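Local structure of hypothetical protein PH0730 (Pyrococcus horikoshii, 2P8T) at residues D58-K63 with H67-K72; I111-E116 with A183-K188; D115-I118 with G124-I127. The protein is of unknown function but may bind ATP and act as an aminoacyl-tRNA ligase, and joins a probable winged-helix domain to an alpha/beta domain. One frame throughout, in Å; residues are numbered along the deposited sequence.

Contact 1. Residues D58-K63 with H67-K72; sequences DIIRSK and HFLTLK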
ATOM      1  N   ASP A  58       3.388 -17.785  12.693  1.00 19.17           N
ATOM      2  CA  ASP A  58       1.943 -18.093  12.838  1.00 20.54           C
ATOM      3  C   ASP A  58       1.095 -16.936  12.309  1.00 20.80           C
ATOM      4  O   ASP A  58       0.040 -16.606  12.871  1.00 20.82           O
ATOM      5  CB  ASP A  58       1.567 -18.400  14.290  1.00 21.03           C
ATOM      6  CG  ASP A  58       0.127 -18.925  14.428  1.00 23.39           C
ATOM      7  OD1 ASP A  58      -0.328 -19.642  13.512  1.00 25.22           O
ATOM      8  OD2 ASP A  58      -0.536 -18.591  15.446  1.00 25.66           O
ATOM      9  N   ILE A  59       1.577 -16.315  11.238  1.00 19.85           N
ATOM     10  CA  ILE A  59       0.846 -15.219  10.623  1.00 20.58           C
ATOM     11  C   ILE A  59       0.035 -15.740   9.463  1.00 20.85           C
ATOM     12  O   ILE A  59      -1.070 -15.262   9.210  1.00 21.66           O
ATOM     13  CB  ILE A  59       1.775 -14.056  10.228  1.00 19.96           C
ATOM     14  CG1 ILE A  59       2.292 -13.385  11.508  1.00 19.28           C
ATOM     15  CG2 ILE A  59       1.059 -13.031   9.352  1.00 18.66           C
ATOM     16  CD1 ILE A  59       3.419 -12.342  11.263  1.00 20.90           C
ATOM     17  N   ILE A  60       0.580 -16.734   8.777  1.00 22.48           N
ATOM     18  CA  ILE A  60      -0.140 -17.448   7.720  1.00 23.52           C
ATOM     19  C   ILE A  60      -0.071 -18.962   7.917  1.00 25.39           C
ATOM     20  O   ILE A  60       0.775 -19.472   8.660  1.00 25.14           O
ATOM     21  CB  ILE A  60       0.375 -17.115   6.297  1.00 23.32           C
ATOM     22  CG1 ILE A  60       1.775 -17.717   6.053  1.00 22.52           C
ATOM     23  CG2 ILE A  60       0.316 -15.603   6.014  1.00 22.53           C
ATOM     24  CD1 ILE A  60       2.261 -17.553   4.647  1.00 23.32           C
ATOM     25  N   ARG A  61      -0.991 -19.659   7.263  1.00 26.77           N
ATOM     26  CA  ARG A  61      -0.976 -21.113   7.195  1.00 29.16           C
ATOM     27  C   ARG A  61      -1.281 -21.501   5.762  1.00 30.70           C
ATOM     28  O   ARG A  61      -1.883 -20.717   5.027  1.00 30.26           O
ATOM     29  CB  ARG A  61      -1.994 -21.729   8.171  1.00 28.62           C
ATOM     30  CG  ARG A  61      -1.522 -21.824   9.639  1.00 29.45           C
ATOM     31  CD  ARG A  61      -0.509 -22.965   9.835  1.00 28.02           C
ATOM     32  NE  ARG A  61       0.146 -22.979  11.149  1.00 26.69           N
ATOM     33  CZ  ARG A  61       1.241 -22.278  11.461  1.00 27.92           C
ATOM     34  NH1 ARG A  61       1.794 -21.451  10.574  1.00 26.44           N
ATOM     35  NH2 ARG A  61       1.777 -22.391  12.673  1.00 27.74           N
ATOM     36  N   SER A  62      -0.844 -22.697   5.358  1.00 32.79           N
ATOM     37  CA  SER A  62      -1.017 -23.174   3.984  1.00 35.00           C
ATOM     38  C   SER A  62      -2.024 -24.318   3.894  1.00 36.21           C
ATOM     39  O   SER A  62      -2.017 -25.219   4.735  1.00 35.76           O
ATOM     40  CB  SER A  62       0.317 -23.623   3.396  1.00 35.02           C
ATOM     41  OG  SER A  62       0.120 -24.273   2.152  1.00 37.89           O
ATOM     42  N   LYS A  63      -2.876 -24.258   2.865  1.00 37.68           N
ATOM     43  CA  LYS A  63      -3.939 -25.253   2.606  1.00 39.36           C
ATOM     44  C   LYS A  63      -4.832 -25.533   3.809  1.00 39.56           C
ATOM     45  O   LYS A  63      -5.430 -24.611   4.369  1.00 40.59           O
ATOM     46  CB  LYS A  63      -3.362 -26.563   2.052  1.00 39.84           C
ATOM     47  CG  LYS A  63      -3.322 -26.635   0.527  1.00 41.72           C
ATOM     48  CD  LYS A  63      -4.737 -26.627  -0.039  1.00 41.70           C
ATOM     49  CE  LYS A  63      -4.795 -25.874  -1.354  1.00 43.11           C
ATOM     50  NZ  LYS A  63      -6.043 -25.064  -1.406  1.00 42.06           N
ATOM     51  N   HIS A  67      -2.372 -19.937   0.599  1.00 33.41           N
ATOM     52  CA  HIS A  67      -1.996 -19.435   1.908  1.00 32.82           C
ATOM     53  C   HIS A  67      -3.059 -18.485   2.439  1.00 32.18           C
ATOM     54  O   HIS A  67      -3.654 -17.706   1.689  1.00 32.22           O
ATOM     55  CB  HIS A  67      -0.629 -18.743   1.833  1.00 32.82           C
ATOM     56  CG  HIS A  67       0.464 -19.628   1.318  1.00 33.04           C
ATOM     57  ND1 HIS A  67       1.335 -20.293   2.152  1.00 34.31           N
ATOM     58  CD2 HIS A  67       0.805 -19.984   0.057  1.00 34.40           C
ATOM     59  CE1 HIS A  67       2.182 -21.002   1.425  1.00 34.49           C
ATOM     60  NE2 HIS A  67       1.877 -20.839   0.152  1.00 34.20           N
ATOM     61  N   PHE A  68      -3.326 -18.573   3.729  1.00 31.38           N
ATOM     62  CA  PHE A  68      -4.300 -17.683   4.333  1.00 31.26           C
ATOM     63  C   PHE A  68      -3.804 -17.184   5.658  1.00 30.49           C
ATOM     64  O   PHE A  68      -2.928 -17.784   6.279  1.00 29.83           O
ATOM     65  CB  PHE A  68      -5.648 -18.377   4.527  1.00 32.15           C
ATOM     66  CG  PHE A  68      -5.573 -19.590   5.397  1.00 31.97           C
ATOM     67  CD1 PHE A  68      -5.882 -19.512   6.747  1.00 34.11           C
ATOM     68  CD2 PHE A  68      -5.166 -20.808   4.867  1.00 34.78           C
ATOM     69  CE1 PHE A  68      -5.798 -20.643   7.568  1.00 34.69           C
ATOM     70  CE2 PHE A  68      -5.073 -21.936   5.667  1.00 34.33           C
ATOM     71  CZ  PHE A  68      -5.400 -21.856   7.027  1.00 34.00           C
ATOM     72  N   LEU A  69      -4.412 -16.092   6.092  1.00 29.30           N
ATOM     73  CA  LEU A  69      -4.099 -15.460   7.347  1.00 28.17           C
ATOM     74  C   LEU A  69      -4.688 -16.248   8.506  1.00 27.36           C
ATOM     75  O   LEU A  69      -5.846 -16.672   8.463  1.00 27.23           O
ATOM     76  CB  LEU A  69      -4.614 -14.009   7.347  1.00 28.04           C
ATOM     77  CG  LEU A  69      -3.874 -13.017   6.440  1.00 29.09           C
ATOM     78  CD1 LEU A  69      -4.664 -11.716   6.316  1.00 30.59           C
ATOM     79  CD2 LEU A  69      -2.470 -12.718   6.931  1.00 29.23           C
ATOM     80  N   THR A  70      -3.867 -16.463   9.523  1.00 25.51           N
ATOM     81  CA  THR A  70      -4.290 -17.074  10.780  1.00 24.91           C
ATOM     82  C   THR A  70      -5.061 -16.019  11.578  1.00 25.54           C
ATOM     83  O   THR A  70      -5.224 -14.889  11.110  1.00 25.57           O
ATOM     84  CB  THR A  70      -3.076 -17.492  11.613  1.00 24.50           C
ATOM     85  OG1 THR A  70      -2.344 -16.310  11.988  1.00 22.93           O
ATOM     86  CG2 THR A  70      -2.152 -18.452  10.821  1.00 23.93           C
ATOM     87  N   LEU A  71      -5.500 -16.372  12.788  1.00 25.41           N
ATOM     88  CA  LEU A  71      -6.137 -15.395  13.680  1.00 24.88           C
ATOM     89  C   LEU A  71      -5.178 -14.243  14.023  1.00 24.67           C
ATOM     90  O   LEU A  71      -5.563 -13.070  13.984  1.00 23.54           O
ATOM     91  CB  LEU A  71      -6.692 -16.071  14.932  1.00 25.81           C
ATOM     92  CG  LEU A  71      -7.726 -17.173  14.623  1.00 27.96           C
ATOM     93  CD1 LEU A  71      -8.167 -17.897  15.902  1.00 29.10           C
ATOM     94  CD2 LEU A  71      -8.935 -16.663  13.816  1.00 30.61           C
ATOM     95  N   LYS A  72      -3.921 -14.581  14.295  1.00 23.07           N
ATOM     96  CA  LYS A  72      -2.878 -13.552  14.456  1.00 22.75           C
ATOM     97  C   LYS A  72      -2.726 -12.690  13.190  1.00 21.53           C
ATOM     98  O   LYS A  72      -2.671 -11.453  13.286  1.00 22.07           O
ATOM     99  CB  LYS A  72      -1.549 -14.211  14.856  1.00 22.36           C
ATOM    100  CG  LYS A  72      -0.404 -13.228  15.043  1.00 24.20           C
ATOM    101  CD  LYS A  72       0.899 -13.946  15.250  1.00 25.75           C
ATOM    102  CE  LYS A  72       2.064 -12.947  15.223  1.00 25.11           C
ATOM    103  NZ  LYS A  72       3.345 -13.654  15.524  1.00 25.93           N
TER
HETATM  104  O   HOH W   1      -3.074 -17.388  15.024  1.00 26.35           O

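Contact 2. Residues I111-E116 with A183-K188; sequences IELRDE and AYILKK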
ATOM      1  N   ILE A 111       6.208  16.583  -2.143  1.00 23.95           N
ATOM      2  CA  ILE A 111       7.287  16.448  -3.121  1.00 24.02           C
ATOM      3  C   ILE A 111       8.350  15.451  -2.633  1.00 23.32           C
ATOM      4  O   ILE A 111       8.878  14.665  -3.416  1.00 21.74           O
ATOM      5  CB  ILE A 111       7.915  17.833  -3.513  1.00 23.92           C
ATOM      6  CG1 ILE A 111       8.780  17.691  -4.774  1.00 26.49           C
ATOM      7  CG2 ILE A 111       8.683  18.434  -2.349  1.00 25.92           C
ATOM      8  CD1 ILE A 111       8.919  18.983  -5.583  1.00 28.61           C
ATOM      9  N   GLU A 112       8.619  15.468  -1.330  1.00 22.76           N
ATOM     10  CA  GLU A 112       9.569  14.534  -0.728  1.00 23.28           C
ATOM     11  C   GLU A 112       9.069  13.099  -0.839  1.00 22.72           C
ATOM     12  O   GLU A 112       9.811  12.185  -1.210  1.00 21.90           O
ATOM     13  CB  GLU A 112       9.843  14.923   0.730  1.00 24.18           C
ATOM     14  CG  GLU A 112      10.430  16.323   0.883  1.00 28.11           C
ATOM     15  CD  GLU A 112      11.035  16.579   2.250  1.00 32.61           C
ATOM     16  OE1 GLU A 112      10.978  15.675   3.114  1.00 34.42           O
ATOM     17  OE2 GLU A 112      11.571  17.693   2.463  1.00 34.99           O
ATOM     18  N   LEU A 113       7.783  12.898  -0.560  1.00 21.55           N
ATOM     19  CA  LEU A 113       7.217  11.557  -0.645  1.00 20.73           C
ATOM     20  C   LEU A 113       7.179  11.058  -2.092  1.00 20.50           C
ATOM     21  O   LEU A 113       7.409   9.879  -2.351  1.00 19.79           O
ATOM     22  CB  LEU A 113       5.824  11.531  -0.010  1.00 20.39           C
ATOM     23  CG  LEU A 113       5.775  11.848   1.494  1.00 20.45           C
ATOM     24  CD1 LEU A 113       4.341  11.834   1.985  1.00 20.68           C
ATOM     25  CD2 LEU A 113       6.601  10.871   2.304  1.00 21.03           C
ATOM     26  N   ARG A 114       6.901  11.967  -3.031  1.00 20.18           N
ATOM     27  CA  ARG A 114       6.912  11.607  -4.432  1.00 20.85           C
ATOM     28  C   ARG A 114       8.293  11.080  -4.826  1.00 20.98           C
ATOM     29  O   ARG A 114       8.399  10.071  -5.498  1.00 19.66           O
ATOM     30  CB  ARG A 114       6.565  12.802  -5.310  1.00 20.93           C
ATOM     31  CG  ARG A 114       6.595  12.449  -6.793  1.00 22.48           C
ATOM     32  CD  ARG A 114       6.551  13.654  -7.668  1.00 27.57           C
ATOM     33  NE  ARG A 114       7.563  14.688  -7.400  1.00 33.42           N
ATOM     34  CZ  ARG A 114       8.787  14.712  -7.909  1.00 33.90           C
ATOM     35  NH1 ARG A 114       9.204  13.715  -8.672  1.00 39.13           N
ATOM     36  NH2 ARG A 114       9.612  15.721  -7.634  1.00 30.24           N
ATOM     37  N   ASP A 115       9.334  11.796  -4.413  1.00 21.49           N
ATOM     38  CA  ASP A 115      10.720  11.434  -4.738  1.00 21.76           C
ATOM     39  C   ASP A 115      11.071  10.064  -4.156  1.00 21.37           C
ATOM     40  O   ASP A 115      11.728   9.246  -4.821  1.00 21.16           O
ATOM     41  CB  ASP A 115      11.679  12.508  -4.215  1.00 22.58           C
ATOM     42  CG  ASP A 115      11.552  13.829  -4.968  1.00 24.44           C
ATOM     43  OD1 ASP A 115      10.971  13.841  -6.079  1.00 23.79           O
ATOM     44  OD2 ASP A 115      12.041  14.863  -4.449  1.00 28.02           O
ATOM     45  N   GLU A 116      10.619   9.807  -2.926  1.00 21.10           N
ATOM     46  CA  GLU A 116      10.782   8.475  -2.317  1.00 21.37           C
ATOM     47  C   GLU A 116      10.014   7.420  -3.099  1.00 20.37           C
ATOM     48  O   GLU A 116      10.509   6.306  -3.271  1.00 20.73           O
ATOM     49  CB  GLU A 116      10.371   8.464  -0.832  1.00 21.99           C
ATOM     50  CG  GLU A 116      11.313   9.228   0.108  1.00 24.49           C
ATOM     51  CD  GLU A 116      12.784   8.862  -0.079  1.00 29.76           C
ATOM     52  OE1 GLU A 116      13.125   7.665   0.040  1.00 32.86           O
ATOM     53  OE2 GLU A 116      13.588   9.776  -0.375  1.00 33.20           O
ATOM     54  N   ALA A 183       3.227   4.862   2.259  1.00 17.72           N
ATOM     55  CA  ALA A 183       2.403   4.551   3.425  1.00 18.23           C
ATOM     56  C   ALA A 183       3.255   4.259   4.653  1.00 18.69           C
ATOM     57  O   ALA A 183       3.011   4.795   5.771  1.00 18.24           O
ATOM     58  CB  ALA A 183       1.511   3.364   3.100  1.00 18.71           C
ATOM     59  N   TYR A 184       4.268   3.412   4.445  1.00 18.59           N
ATOM     60  CA  TYR A 184       5.214   3.072   5.515  1.00 19.99           C
ATOM     61  C   TYR A 184       5.969   4.288   6.068  1.00 19.68           C
ATOM     62  O   TYR A 184       6.098   4.428   7.293  1.00 20.19           O
ATOM     63  CB  TYR A 184       6.181   1.987   5.044  1.00 20.69           C
ATOM     64  CG  TYR A 184       7.140   1.551   6.132  1.00 22.55           C
ATOM     65  CD1 TYR A 184       6.674   0.920   7.280  1.00 25.71           C
ATOM     66  CD2 TYR A 184       8.510   1.785   6.012  1.00 25.68           C
ATOM     67  CE1 TYR A 184       7.542   0.530   8.303  1.00 26.47           C
ATOM     68  CE2 TYR A 184       9.394   1.398   7.037  1.00 27.92           C
ATOM     69  CZ  TYR A 184       8.891   0.777   8.174  1.00 25.87           C
ATOM     70  OH  TYR A 184       9.746   0.377   9.188  1.00 26.84           O
ATOM     71  N   ILE A 185       6.447   5.186   5.201  1.00 19.88           N
ATOM     72  CA  ILE A 185       7.083   6.432   5.696  1.00 20.53           C
ATOM     73  C   ILE A 185       6.125   7.212   6.617  1.00 20.98           C
ATOM     74  O   ILE A 185       6.502   7.686   7.695  1.00 20.06           O
ATOM     75  CB  ILE A 185       7.573   7.361   4.537  1.00 21.10           C
ATOM     76  CG1 ILE A 185       8.681   6.680   3.719  1.00 21.52           C
ATOM     77  CG2 ILE A 185       8.021   8.737   5.102  1.00 21.76           C
ATOM     78  CD1 ILE A 185       8.880   7.252   2.337  1.00 23.79           C
ATOM     79  N   LEU A 186       4.872   7.350   6.190  1.00 20.85           N
ATOM     80  CA  LEU A 186       3.900   8.160   6.927  1.00 21.54           C
ATOM     81  C   LEU A 186       3.462   7.559   8.267  1.00 22.42           C
ATOM     82  O   LEU A 186       3.089   8.294   9.212  1.00 23.54           O
ATOM     83  CB  LEU A 186       2.656   8.381   6.050  1.00 20.78           C
ATOM     84  CG  LEU A 186       2.857   9.427   4.957  1.00 20.41           C
ATOM     85  CD1 LEU A 186       1.735   9.313   3.922  1.00 19.33           C
ATOM     86  CD2 LEU A 186       2.943  10.820   5.561  1.00 21.43           C
ATOM     87  N   LYS A 187       3.498   6.231   8.349  1.00 22.97           N
ATOM     88  CA  LYS A 187       2.980   5.506   9.516  1.00 23.75           C
ATOM     89  C   LYS A 187       4.026   4.623  10.226  1.00 24.80           C
ATOM     90  O   LYS A 187       3.669   3.734  11.015  1.00 24.03           O
ATOM     91  CB  LYS A 187       1.764   4.674   9.106  1.00 23.22           C
ATOM     92  CG  LYS A 187       0.513   5.503   8.874  1.00 24.40           C
ATOM     93  CD  LYS A 187       0.143   6.292  10.150  1.00 26.73           C
ATOM     94  CE  LYS A 187      -1.288   6.762  10.092  1.00 28.21           C
ATOM     95  NZ  LYS A 187      -1.754   7.345  11.391  1.00 30.60           N
ATOM     96  N   LYS A 188       5.301   4.898   9.934  1.00 26.45           N
ATOM     97  CA  LYS A 188       6.464   4.143  10.430  1.00 28.85           C
ATOM     98  C   LYS A 188       6.385   3.836  11.932  1.00 29.64           C
ATOM     99  O   LYS A 188       6.607   2.700  12.360  1.00 30.21           O
ATOM    100  CB  LYS A 188       7.740   4.957  10.119  1.00 28.60           C
ATOM    101  CG  LYS A 188       9.094   4.290  10.435  1.00 30.39           C
ATOM    102  CD  LYS A 188      10.275   5.269  10.245  1.00 29.44           C
ATOM    103  CE  LYS A 188      10.379   6.333  11.354  1.00 32.73           C
ATOM    104  NZ  LYS A 188      11.786   6.909  11.499  1.00 32.28           N
TER

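Contact 3. Residues D115-I118 with G124-I127; sequences DEAI and GAMI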
ATOM      1  N   ASP A 115       9.334  11.796  -4.413  1.00 21.49           N
ATOM      2  CA  ASP A 115      10.720  11.434  -4.738  1.00 21.76           C
ATOM      3  C   ASP A 115      11.071  10.064  -4.156  1.00 21.37           C
ATOM      4  O   ASP A 115      11.728   9.246  -4.821  1.00 21.16           O
ATOM      5  CB  ASP A 115      11.679  12.508  -4.215  1.00 22.58           C
ATOM      6  CG  ASP A 115      11.552  13.829  -4.968  1.00 24.44           C
ATOM      7  OD1 ASP A 115      10.971  13.841  -6.079  1.00 23.79           O
ATOM      8  OD2 ASP A 115      12.041  14.863  -4.449  1.00 28.02           O
ATOM      9  N   GLU A 116      10.619   9.807  -2.926  1.00 21.10           N
ATOM     10  CA  GLU A 116      10.782   8.475  -2.317  1.00 21.37           C
ATOM     11  C   GLU A 116      10.014   7.420  -3.099  1.00 20.37           C
ATOM     12  O   GLU A 116      10.509   6.306  -3.271  1.00 20.73           O
ATOM     13  CB  GLU A 116      10.371   8.464  -0.832  1.00 21.99           C
ATOM     14  CG  GLU A 116      11.313   9.228   0.108  1.00 24.49           C
ATOM     15  CD  GLU A 116      12.784   8.862  -0.079  1.00 29.76           C
ATOM     16  OE1 GLU A 116      13.125   7.665   0.040  1.00 32.86           O
ATOM     17  OE2 GLU A 116      13.588   9.776  -0.375  1.00 33.20           O
ATOM     18  N   ALA A 117       8.825   7.755  -3.614  1.00 19.68           N
ATOM     19  CA  ALA A 117       8.057   6.758  -4.399  1.00 19.52           C
ATOM     20  C   ALA A 117       8.772   6.401  -5.708  1.00 19.91           C
ATOM     21  O   ALA A 117       8.828   5.246  -6.096  1.00 19.19           O
ATOM     22  CB  ALA A 117       6.645   7.257  -4.695  1.00 19.48           C
ATOM     23  N   ILE A 118       9.312   7.414  -6.381  1.00 20.87           N
ATOM     24  CA  ILE A 118      10.061   7.193  -7.625  1.00 22.45           C
ATOM     25  C   ILE A 118      11.346   6.359  -7.376  1.00 23.23           C
ATOM     26  O   ILE A 118      11.706   5.502  -8.206  1.00 23.84           O
ATOM     27  CB  ILE A 118      10.309   8.527  -8.386  1.00 22.87           C
ATOM     28  CG1 ILE A 118       8.964   9.104  -8.880  1.00 22.82           C
ATOM     29  CG2 ILE A 118      11.214   8.302  -9.604  1.00 23.85           C
ATOM     30  CD1 ILE A 118       9.032  10.544  -9.345  1.00 22.96           C
ATOM     31  N   GLY A 124       5.441   7.906 -11.263  1.00 19.13           N
ATOM     32  CA  GLY A 124       5.050   9.171 -10.664  1.00 18.09           C
ATOM     33  C   GLY A 124       4.245   8.939  -9.394  1.00 17.28           C
ATOM     34  O   GLY A 124       3.939   7.793  -9.049  1.00 17.36           O
ATOM     35  N   ALA A 125       3.946  10.012  -8.680  1.00 16.64           N
ATOM     36  CA  ALA A 125       3.055   9.908  -7.510  1.00 17.08           C
ATOM     37  C   ALA A 125       2.415  11.248  -7.172  1.00 17.30           C
ATOM     38  O   ALA A 125       3.023  12.297  -7.376  1.00 17.66           O
ATOM     39  CB  ALA A 125       3.808   9.340  -6.289  1.00 16.49           C
ATOM     40  N   MET A 126       1.200  11.194  -6.620  1.00 17.11           N
ATOM     41  CA  MET A 126       0.559  12.335  -6.002  1.00 16.51           C
ATOM     42  C   MET A 126       0.330  11.968  -4.547  1.00 16.98           C
ATOM     43  O   MET A 126       0.003  10.832  -4.251  1.00 18.36           O
ATOM     44  CB  MET A 126      -0.816  12.605  -6.659  1.00 16.43           C
ATOM     45  CG  MET A 126      -0.763  13.185  -8.058  1.00 19.71           C
ATOM     46  SD  MET A 126      -2.452  13.159  -8.814  1.00 12.72           S
ATOM     47  CE  MET A 126      -2.476  11.595  -9.609  1.00 18.95           C
ATOM     48  N   ILE A 127       0.540  12.898  -3.635  1.00 17.71           N
ATOM     49  CA  ILE A 127       0.119  12.687  -2.241  1.00 18.82           C
ATOM     50  C   ILE A 127      -0.809  13.851  -1.843  1.00 18.97           C
ATOM     51  O   ILE A 127      -0.378  15.006  -1.687  1.00 19.16           O
ATOM     52  CB  ILE A 127       1.290  12.520  -1.221  1.00 19.48           C
ATOM     53  CG1 ILE A 127       2.219  11.357  -1.603  1.00 19.20           C
ATOM     54  CG2 ILE A 127       0.723  12.136   0.157  1.00 20.87           C
ATOM     55  CD1 ILE A 127       3.207  11.634  -2.753  1.00 19.85           C
TER

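Contact 1. Residues D58-K63 with H67-K72
Arg61 and Phe68 form the hydrogen-bonded pair of a short antiparallel hairpin, with Arg61 N giving to Phe68 O and Phe68 N to Arg61 O, both at 2.9 Å. Ile60 with Leu69 and Ser62 with His67 are the flanking non-hydrogen-bonded pairs.

Where the strands run out, side-chain hydroxyl chemistry takes over. Thr70 OG1 sits between its own backbone N and carbonyl carbon (chi1 65°) and gives a 2.6 Å hydrogen bond to Asp58 O, approaching from above the carbonyl plane. Thr70 N adds a bond to Ile59 O. The same hydroxyl also caps the helix that starts beyond it, by way of Gly73 N. A water then links Asp58 OD2 to Lys72 N.

The packing contacts lie alongside these bonds. With chi1 at 59°, the Phe68 ring is brought back over its partner strand: Arg61 CA lies over one face, and Phe68 CZ comes within 3.6 Å of Arg61 CB. Across the opposite surface Ser62 OG hangs over the rim of one His67 ring face. Lys72, extended beyond CG, lays CE against Ile59 CG1 at 3.7 Å, which leads NZ to Leu57 O.

The hairpin is consistent with the wing of a winged-helix domain. Its Ile59, Ile60 and His67 rest on Leu51 and Leu54 of helix 44-56, His67 pairs by backbone with Leu31, and Thr70 leads into helix 71-81.

Contact 2. Residues I111-E116 with A183-K188
Leu113 reaches from helix 110-119 to Ile185 and Leu186 of helix 172-187, the two helices that lie on one face of the antiparallel sheet in this alpha/beta sandwich. The short segments run in broadly opposing directions, 134° apart, and their axes come no nearer than 11.0 Å. At that spacing the backbones stay well separated, and side chains bridge the gap.

The tight part is the fork of Leu113. Its CG stands anti to the carbonyl carbon (chi1 -63°), and the two methyls are shared out between neighbours on the other helix: CD2 meets Ile185 CG2 at 3.8 Å as the two side chains run alongside one another, pointing opposite ways, while CD1 goes to Leu186, with CD2 of that residue at 4.0 Å. Leu113 and Leu186 are buried here. Phe108 and Val182 also press on Leu113, and Leu186 in turn rests on Val102 of strand 95-102, which ties this end to the sheet.

The side nearer solvent is formed by Glu116 and Ile185, both partly exposed. Here the glutamate contributes only the aliphatic start of its chain, and the bend at chi2 (-49°) turns the carboxylate aside, where OE2 makes a long, weak ion pair with Lys119. Ile185 meets this stem at about a right angle, with its CD1 3.7 Å from Glu116 CB and 3.8 Å from Glu116 CG.

Contact 3. Residues D115-I118 with G124-I127
The backbone of Gly124, which passes close to the side chain of Ile118, is hydrogen-bonded to Trp168 of the neighbouring strand 163-168, and, two residues further along the same strand as Gly124, that of Met126 is bonded to Ile166. These bonds pair the start of strand 124-131 with strand 163-168. Its meeting with helix residues 115-118 is, by contrast, a matter of carbon against carbon.

Two pairs carry it. Ala117 and Ala125 point their methyls at each other, CB to CB at 3.9 Å, and with side chains this small the chains come within 6.7 Å between the two CA atoms. One residue further along the helix, Ile118 leans over Gly124. Its CG1 stands anti to the carbonyl carbon, beside the backbone N (chi1 -66°), and the chain continues extended to CD1 (chi2 166°), which brings CG1 to 4.3 Å and CD1 to 4.4 Å from Gly124 CA. The glycine offers only its alpha carbon, and the CA atoms of this pair are 6.2 Å apart, closer still than the alanines.

Beyond Ala125 the alternation of the strand decides what faces the helix: Met126 turns to the other side of the sheet, against Phe137, Leu144 and Tyr148, and Ile127 comes back to the helical side.

Helix 110-119 lies in the crossover from strand 95-102 to strand 124-131, two parallel strands with 163-168 inserted between them, a split beta-alpha-beta arrangement. Val182 of helix 172-187 touches both Ala117 and Ile127, while Ser110 at the start of helix 110-119 bonds to Ile127 O.

Contacts 2 and 3 belong to one layered region, contact 3 buried and contact 2 only partly so: both use helix 110-119 and share Asp115 and Glu116, and their centres are 8 Å apart. Ile127 CD1 joins them, lying 3.8 Å from Leu113 CB. One is helix on helix through leucine and isoleucine branches and the stem of a glutamate, the other helix on strand through small residues that allow a closer approach; both are apolar across the interface. Contact 1 belongs to the other domain, its centre 29 Å from that of contact 2 and on the opposite side of the chain's centre. It is a surface contact, and there backbone pairing, a threonine hydroxyl and a water do much of the joining.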